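Long-range contact in periplasmic cell division protein (SufI) (Aquifex aeolicus, PDB 6SYY), which probably oxidises its substrates at a copper site, as multicopper oxidases do, passing the electrons to a three-copper cluster where oxygen is reduced: residues N435-I441 and I491-H497. Sequence-based numbering, arbitrary orientation.
Sequences NGDVVII and IAVDMSH
Build antiparallel strands 437-441 and 491-495, axes 4.7 Å apart at closest, N-to-C directions 157° apart. I441 and V439 form hydrogen-bonded pairs with I491 and V493; V439 N to V493 O is 2.9 Å, V493 N to V439 O 2.8 Å. I440–A492, between them, and V438–D494, just beyond V439–V493, are non-hydrogen-bonded pairs, CA atoms 4.5 Å apart. On the face of V439, I441, I491 and V493 the side chains mesh: I441 CB sits 3.7 Å from I491 CG1, and I441 CD1 (m, t) reaches to 4.1 Å from V493 CG2. M495, extended (m, t, t), lays its thioether along this row, SD 4.2 Å from V439 CG2. On the other face short A492 sits beside I440, both packing on L463. Towards G436 and S496, M495 centres an inverse gamma turn, and M495 O accepts a 2.7 Å hydrogen bond from G436 N; at G436's phi of 95° a CB would jam against N435 O. N435 clasps the H497 backbone, OD1 taking H497 N and ND2 giving to H497 O, both 2.8 Å. Both strands share one sheet of a multicopper oxidase's cupredoxin-type beta-sandwich. Strand 394-402 flanks 437-441, 461-465 flanks 491-495, and M495 packs against Y523 and V525 of strand 520-525 in the facing sheet.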
loop_
_atom_site.group_PDB
_atom_site.type_symbol
_atom_site.label_atom_id
_atom_site.label_comp_id
_atom_site.label_asym_id
_atom_site.label_seq_id
_atom_site.Cartn_x
_atom_site.Cartn_y
_atom_site.Cartn_z
ATOM N N ASN A 435 -19.958 15.696 -7.779
ATOM C CA ASN A 435 -19.578 15.606 -6.376
ATOM C C ASN A 435 -20.747 15.083 -5.550
ATOM O O ASN A 435 -21.867 15.595 -5.637
ATOM C CB ASN A 435 -19.128 16.975 -5.866
ATOM C CG ASN A 435 -18.478 16.904 -4.497
ATOM O OD1 ASN A 435 -18.277 15.821 -3.947
ATOM N ND2 ASN A 435 -18.136 18.063 -3.944
ATOM N N GLY A 436 -20.487 14.045 -4.759
ATOM C CA GLY A 436 -21.516 13.406 -3.972
ATOM C C GLY A 436 -22.160 12.195 -4.615
ATOM O O GLY A 436 -22.961 11.522 -3.956
ATOM N N ASP A 437 -21.844 11.898 -5.875
ATOM C CA ASP A 437 -22.397 10.717 -6.522
ATOM C C ASP A 437 -21.924 9.453 -5.822
ATOM O O ASP A 437 -20.741 9.313 -5.496
ATOM C CB ASP A 437 -21.985 10.666 -7.996
ATOM C CG ASP A 437 -22.785 11.619 -8.865
ATOM O OD1 ASP A 437 -23.673 12.316 -8.332
ATOM O OD2 ASP A 437 -22.520 11.671 -10.085
ATOM N N VAL A 438 -22.852 8.536 -5.587
ATOM C CA VAL A 438 -22.506 7.169 -5.229
ATOM C C VAL A 438 -22.401 6.366 -6.514
ATOM O O VAL A 438 -23.314 6.388 -7.348
ATOM C CB VAL A 438 -23.545 6.560 -4.274
ATOM C CG1 VAL A 438 -23.149 5.134 -3.917
ATOM C CG2 VAL A 438 -23.665 7.409 -3.021
ATOM N N VAL A 439 -21.279 5.677 -6.687
ATOM C CA VAL A 439 -21.005 4.899 -7.888
ATOM C C VAL A 439 -20.643 3.483 -7.474
ATOM O O VAL A 439 -19.844 3.283 -6.552
ATOM C CB VAL A 439 -19.869 5.519 -8.725
ATOM C CG1 VAL A 439 -19.654 4.719 -10.003
ATOM C CG2 VAL A 439 -20.175 6.972 -9.043
ATOM N N ILE A 440 -21.239 2.504 -8.142
ATOM C CA ILE A 440 -20.802 1.118 -8.057
ATOM C C ILE A 440 -19.863 0.866 -9.224
ATOM O O ILE A 440 -20.268 0.955 -10.389
ATOM C CB ILE A 440 -21.987 0.143 -8.082
ATOM C CG1 ILE A 440 -22.876 0.349 -6.853
ATOM C CG2 ILE A 440 -21.488 -1.296 -8.155
ATOM C CD1 ILE A 440 -24.081 -0.571 -6.815
ATOM N N ILE A 441 -18.606 0.574 -8.926
ATOM C CA ILE A 441 -17.636 0.220 -9.949
ATOM C C ILE A 441 -17.583 -1.295 -10.046
ATOM O O ILE A 441 -17.528 -1.995 -9.027
ATOM C CB ILE A 441 -16.254 0.817 -9.644
ATOM C CG1 ILE A 441 -16.310 2.341 -9.749
ATOM C CG2 ILE A 441 -15.211 0.264 -10.599
ATOM C CD1 ILE A 441 -14.956 3.006 -9.627
ATOM N N ILE A 491 -17.544 -2.862 -6.256
ATOM C CA ILE A 491 -17.208 -1.983 -5.146
ATOM C C ILE A 491 -18.129 -0.772 -5.187
ATOM O O ILE A 491 -18.722 -0.444 -6.218
ATOM C CB ILE A 491 -15.729 -1.539 -5.169
ATOM C CG1 ILE A 491 -15.442 -0.682 -6.407
ATOM C CG2 ILE A 491 -14.801 -2.746 -5.127
ATOM C CD1 ILE A 491 -14.034 -0.141 -6.448
ATOM N N ALA A 492 -18.242 -0.101 -4.042
ATOM C CA ALA A 492 -19.077 1.084 -3.898
ATOM C C ALA A 492 -18.209 2.263 -3.487
ATOM O O ALA A 492 -17.429 2.157 -2.536
ATOM C CB ALA A 492 -20.180 0.862 -2.862
ATOM N N VAL A 493 -18.350 3.383 -4.194
ATOM C CA VAL A 493 -17.563 4.587 -3.939
ATOM C C VAL A 493 -18.518 5.748 -3.701
ATOM O O VAL A 493 -19.354 6.057 -4.560
ATOM C CB VAL A 493 -16.609 4.913 -5.100
ATOM C CG1 VAL A 493 -15.460 5.790 -4.608
ATOM C CG2 VAL A 493 -16.092 3.641 -5.750
ATOM N N ASP A 494 -18.394 6.388 -2.542
ATOM C CA ASP A 494 -19.079 7.651 -2.276
ATOM C C ASP A 494 -18.122 8.765 -2.673
ATOM O O ASP A 494 -17.184 9.088 -1.939
ATOM C CB ASP A 494 -19.496 7.757 -0.814
ATOM C CG ASP A 494 -20.210 9.067 -0.497
ATOM O OD1 ASP A 494 -20.415 9.890 -1.419
ATOM O OD2 ASP A 494 -20.569 9.276 0.680
ATOM N N MET A 495 -18.360 9.360 -3.838
ATOM C CA MET A 495 -17.440 10.348 -4.398
ATOM C C MET A 495 -17.824 11.760 -3.949
ATOM O O MET A 495 -18.189 12.632 -4.740
ATOM C CB MET A 495 -17.399 10.224 -5.916
ATOM C CG MET A 495 -16.855 8.881 -6.393
ATOM S SD MET A 495 -16.546 8.808 -8.171
ATOM C CE MET A 495 -15.739 7.214 -8.296
ATOM N N SER A 496 -17.727 11.970 -2.639
ATOM C CA SER A 496 -17.998 13.255 -2.011
ATOM C C SER A 496 -16.682 13.874 -1.552
ATOM O O SER A 496 -15.910 13.234 -0.829
ATOM C CB SER A 496 -18.963 13.081 -0.835
ATOM O OG SER A 496 -19.442 14.328 -0.364
ATOM N N HIS A 497 -16.419 15.108 -1.980
ATOM C CA HIS A 497 -15.175 15.791 -1.645
ATOM C C HIS A 497 -15.465 17.229 -1.237
ATOM O O HIS A 497 -16.413 17.845 -1.739
ATOM C CB HIS A 497 -14.180 15.775 -2.818
ATOM C CG HIS A 497 -14.607 16.598 -3.995
ATOM N ND1 HIS A 497 -14.448 17.967 -4.045
ATOM C CD2 HIS A 497 -15.181 16.244 -5.169
ATOM C CE1 HIS A 497 -14.907 18.421 -5.197
ATOM N NE2 HIS A 497 -15.358 17.396 -5.898
#